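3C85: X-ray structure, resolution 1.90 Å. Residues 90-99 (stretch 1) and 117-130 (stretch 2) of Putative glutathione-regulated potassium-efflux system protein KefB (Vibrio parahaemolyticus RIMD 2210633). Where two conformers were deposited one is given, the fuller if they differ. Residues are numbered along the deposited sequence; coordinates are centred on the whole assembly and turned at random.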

# COMPACT_ATOMS: atom_id res chain seq x y z
N ASP A 90 -18.78 9.49 -12.83
CA ASP A 90 -17.83 10.48 -12.26
C ASP A 90 -18.33 10.84 -10.87
O ASP A 90 -19.28 11.63 -10.73
CB ASP A 90 -17.80 11.72 -13.17
CG ASP A 90 -16.88 12.84 -12.66
OD1 ASP A 90 -16.33 12.76 -11.53
OD2 ASP A 90 -16.76 13.85 -13.39
N ALA A 91 -17.70 10.26 -9.84
CA ALA A 91 -18.13 10.52 -8.46
C ALA A 91 -17.95 11.99 -7.98
O ALA A 91 -18.44 12.32 -6.91
CB ALA A 91 -17.51 9.52 -7.50
N THR A 92 -17.32 12.85 -8.77
CA THR A 92 -17.24 14.29 -8.43
C THR A 92 -18.43 15.09 -8.97
O THR A 92 -18.59 16.29 -8.66
CB THR A 92 -15.93 14.95 -8.96
OG1 THR A 92 -15.98 15.01 -10.39
CG2 THR A 92 -14.72 14.18 -8.55
N ASP A 93 -19.26 14.45 -9.78
CA ASP A 93 -20.35 15.15 -10.49
C ASP A 93 -21.66 14.99 -9.73
O ASP A 93 -22.09 13.85 -9.52
CB ASP A 93 -20.47 14.53 -11.89
CG ASP A 93 -21.40 15.29 -12.80
OD1 ASP A 93 -22.17 16.13 -12.31
OD2 ASP A 93 -21.37 15.01 -14.01
N PRO A 94 -22.29 16.11 -9.27
CA PRO A 94 -23.60 16.08 -8.63
C PRO A 94 -24.67 15.33 -9.41
O PRO A 94 -25.57 14.77 -8.79
CB PRO A 94 -24.02 17.57 -8.53
CG PRO A 94 -23.01 18.35 -9.25
CD PRO A 94 -21.75 17.49 -9.32
N ASP A 95 -24.58 15.37 -10.74
CA ASP A 95 -25.54 14.68 -11.61
C ASP A 95 -25.39 13.16 -11.53
O ASP A 95 -26.37 12.43 -11.69
CB ASP A 95 -25.36 15.12 -13.07
CG ASP A 95 -25.87 16.52 -13.34
OD1 ASP A 95 -26.43 17.17 -12.43
OD2 ASP A 95 -25.71 16.97 -14.51
N PHE A 96 -24.18 12.67 -11.31
CA PHE A 96 -23.96 11.25 -11.03
C PHE A 96 -24.70 10.87 -9.76
O PHE A 96 -25.46 9.92 -9.76
CB PHE A 96 -22.49 10.91 -10.88
CG PHE A 96 -22.25 9.52 -10.37
CD1 PHE A 96 -22.40 8.43 -11.21
CD2 PHE A 96 -21.93 9.29 -9.03
CE1 PHE A 96 -22.18 7.12 -10.76
CE2 PHE A 96 -21.72 7.99 -8.56
CZ PHE A 96 -21.87 6.90 -9.44
N TRP A 97 -24.49 11.63 -8.69
CA TRP A 97 -25.10 11.34 -7.40
C TRP A 97 -26.63 11.42 -7.40
O TRP A 97 -27.30 10.74 -6.61
CB TRP A 97 -24.47 12.21 -6.33
CG TRP A 97 -23.07 11.75 -6.02
CD1 TRP A 97 -21.90 12.26 -6.51
CD2 TRP A 97 -22.71 10.64 -5.19
NE1 TRP A 97 -20.81 11.54 -6.00
CE2 TRP A 97 -21.29 10.54 -5.20
CE3 TRP A 97 -23.45 9.73 -4.43
CZ2 TRP A 97 -20.60 9.56 -4.48
CZ3 TRP A 97 -22.76 8.75 -3.71
CH2 TRP A 97 -21.35 8.68 -3.75
N GLU A 98 -27.16 12.20 -8.32
CA GLU A 98 -28.59 12.37 -8.42
C GLU A 98 -29.24 11.11 -8.98
O GLU A 98 -30.39 10.88 -8.76
CB GLU A 98 -28.95 13.59 -9.26
CG GLU A 98 -29.23 14.83 -8.44
CD GLU A 98 -30.63 14.83 -7.87
OE1 GLU A 98 -31.57 14.75 -8.66
OE2 GLU A 98 -30.79 14.88 -6.64
N ARG A 99 -28.46 10.30 -9.67
CA ARG A 99 -28.93 9.05 -10.25
C ARG A 99 -29.08 7.95 -9.21
O ARG A 99 -29.75 6.96 -9.47
CB ARG A 99 -28.00 8.60 -11.37
CG ARG A 99 -27.98 9.52 -12.61
CD ARG A 99 -26.79 9.19 -13.50
NE ARG A 99 -26.90 7.85 -14.08
CZ ARG A 99 -25.88 7.16 -14.61
NH1 ARG A 99 -24.67 7.69 -14.66
NH2 ARG A 99 -26.08 5.94 -15.11
N GLN A 117 -8.06 15.89 -4.89
CA GLN A 117 -9.23 16.79 -4.83
C GLN A 117 -10.52 16.07 -5.23
O GLN A 117 -11.63 16.43 -4.77
CB GLN A 117 -9.05 18.01 -5.73
CG GLN A 117 -10.30 18.95 -5.77
CD GLN A 117 -10.73 19.47 -4.37
OE1 GLN A 117 -11.90 19.35 -3.96
NE2 GLN A 117 -9.77 20.03 -3.64
N GLY A 118 -10.37 15.05 -6.07
CA GLY A 118 -11.53 14.20 -6.41
C GLY A 118 -12.14 13.51 -5.20
O GLY A 118 -13.37 13.40 -5.08
N ASN A 119 -11.29 12.98 -4.32
CA ASN A 119 -11.76 12.37 -3.07
C ASN A 119 -12.49 13.39 -2.20
O ASN A 119 -13.51 13.08 -1.60
CB ASN A 119 -10.58 11.73 -2.31
CG ASN A 119 -10.08 10.49 -3.02
OD1 ASN A 119 -10.84 9.60 -3.30
ND2 ASN A 119 -8.78 10.44 -3.31
N GLN A 120 -11.94 14.61 -2.15
CA GLN A 120 -12.54 15.71 -1.39
C GLN A 120 -13.91 16.09 -1.95
O GLN A 120 -14.88 16.22 -1.20
CB GLN A 120 -11.58 16.93 -1.31
CG GLN A 120 -10.50 16.88 -0.16
CD GLN A 120 -11.06 17.19 1.26
OE1 GLN A 120 -12.27 17.29 1.45
NE2 GLN A 120 -10.15 17.31 2.28
N THR A 121 -14.00 16.21 -3.28
CA THR A 121 -15.28 16.54 -3.94
C THR A 121 -16.32 15.40 -3.79
O THR A 121 -17.49 15.67 -3.50
CB THR A 121 -15.04 16.93 -5.41
OG1 THR A 121 -14.11 18.02 -5.42
CG2 THR A 121 -16.34 17.38 -6.13
N ALA A 122 -15.88 14.16 -3.91
CA ALA A 122 -16.75 13.01 -3.68
C ALA A 122 -17.31 13.01 -2.28
O ALA A 122 -18.48 12.75 -2.11
CB ALA A 122 -16.03 11.71 -3.93
N LEU A 123 -16.47 13.29 -1.28
CA LEU A 123 -16.92 13.39 0.11
C LEU A 123 -18.01 14.45 0.29
O LEU A 123 -19.02 14.20 0.96
CB LEU A 123 -15.72 13.66 1.02
CG LEU A 123 -15.94 14.05 2.49
CD1 LEU A 123 -16.49 12.88 3.29
CD2 LEU A 123 -14.64 14.54 3.07
N GLU A 124 -17.81 15.63 -0.31
CA GLU A 124 -18.84 16.69 -0.30
C GLU A 124 -20.18 16.23 -0.90
O GLU A 124 -21.26 16.57 -0.39
CB GLU A 124 -18.33 17.92 -1.06
CG GLU A 124 -17.17 18.63 -0.37
CD GLU A 124 -16.62 19.84 -1.15
OE1 GLU A 124 -17.12 20.10 -2.27
OE2 GLU A 124 -15.69 20.54 -0.64
N GLN A 125 -20.11 15.45 -1.98
CA GLN A 125 -21.34 15.01 -2.64
C GLN A 125 -22.10 14.06 -1.72
O GLN A 125 -23.32 14.16 -1.58
CB GLN A 125 -21.03 14.35 -3.99
CG GLN A 125 -20.59 15.30 -5.07
CD GLN A 125 -21.57 16.45 -5.26
OE1 GLN A 125 -22.77 16.25 -5.39
NE2 GLN A 125 -21.04 17.67 -5.30
N LEU A 126 -21.35 13.18 -1.06
CA LEU A 126 -21.91 12.20 -0.14
C LEU A 126 -22.52 12.88 1.08
O LEU A 126 -23.53 12.42 1.62
CB LEU A 126 -20.79 11.27 0.28
CG LEU A 126 -21.00 9.94 0.99
CD1 LEU A 126 -21.95 9.02 0.23
CD2 LEU A 126 -19.64 9.28 1.14
N GLN A 127 -21.90 13.97 1.53
CA GLN A 127 -22.38 14.75 2.67
C GLN A 127 -23.65 15.53 2.36
O GLN A 127 -24.55 15.68 3.21
CB GLN A 127 -21.31 15.69 3.16
CG GLN A 127 -20.23 14.94 3.87
CD GLN A 127 -19.02 15.78 4.13
OE1 GLN A 127 -18.24 15.46 5.02
NE2 GLN A 127 -18.83 16.85 3.35
N ARG A 128 -23.76 16.03 1.14
CA ARG A 128 -24.97 16.77 0.85
C ARG A 128 -26.18 15.91 0.47
O ARG A 128 -27.30 16.42 0.38
CB ARG A 128 -24.70 17.98 -0.04
CG ARG A 128 -24.34 17.72 -1.43
CD ARG A 128 -23.89 19.03 -2.04
NE ARG A 128 -24.35 19.14 -3.42
CZ ARG A 128 -25.45 19.79 -3.79
NH1 ARG A 128 -26.21 20.41 -2.89
NH2 ARG A 128 -25.79 19.83 -5.08
N ARG A 129 -25.96 14.61 0.30
CA ARG A 129 -27.05 13.63 0.23
C ARG A 129 -27.32 12.98 1.59
O ARG A 129 -28.06 12.01 1.66
CB ARG A 129 -26.75 12.53 -0.80
CG ARG A 129 -27.22 12.85 -2.21
CD ARG A 129 -26.20 13.69 -2.95
NE ARG A 129 -26.74 14.33 -4.16
CZ ARG A 129 -25.99 15.07 -4.97
NH1 ARG A 129 -24.69 15.24 -4.68
NH2 ARG A 129 -26.50 15.63 -6.06
N ASN A 130 -26.69 13.50 2.65
CA ASN A 130 -26.89 13.03 4.03
C ASN A 130 -26.60 11.56 4.36
O ASN A 130 -27.24 10.97 5.22
CB ASN A 130 -28.29 13.40 4.56
CG ASN A 130 -28.47 14.89 4.71
OD1 ASN A 130 -29.18 15.53 3.94
ND2 ASN A 130 -27.80 15.46 5.71

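Trp97, Arg129 and Thr92 cover the most surface in this contact, which buries 501 Å² in all. No clear hydrogen bond crosses between the two stretches, so the contact rests mainly on packing.

Trp97 lies in the short helix of stretch 1, and its CA-to-CB bond points toward stretch 2. Its indole lies against the longer helix. Gln125 CB sits over one face of the ring, 3.6 Å from the centroid of the five-membered ring and 24° off the ring normal. This is a CH-pi contact. Farther along the indole, Trp97 CZ3 meets Leu126 CD1 at 4.0 Å, an apolar contact. The ring is also held from within its own stretch. Trp97 NE1 donates to Ala91 O at 2.7 Å, which satisfies the indole nitrogen inside a buried site. The same carbonyl faces the other helix, with Ala91 O 3.7 Å from Ala122 CA.

Arg129 follows the long helix, and its CA-to-CB bond also points toward stretch 1. Its guanidinium lies flat against the base of the tryptophan side chain: Trp97 CB is over one face, 3.5 Å from Arg129 NH1. Glu98 CG is at the edge, 3.7 Å from Arg129 NH2. The opposite charges are near but beyond a salt bridge, with Glu98 OE2 4.4 Å from Arg129 NH2. Pro94 O is 3.0 Å from Arg129 NH2.

Thr92 packs at the other end of the contact. Thr92 CB is 3.8 Å from Thr121 CG2, and Thr92 CG2 is 3.8 Å from Gly118 O. The CA atoms of Thr92 and Ala122 are 4.9 Å apart, so the backbones come close here. Within stretch 1, Thr92 N and Thr92 OG1 both donate to Asp90 OD1, at 2.9 and 2.5 Å. The hydroxyl is thus engaged locally, while the methyl group packs against the helix.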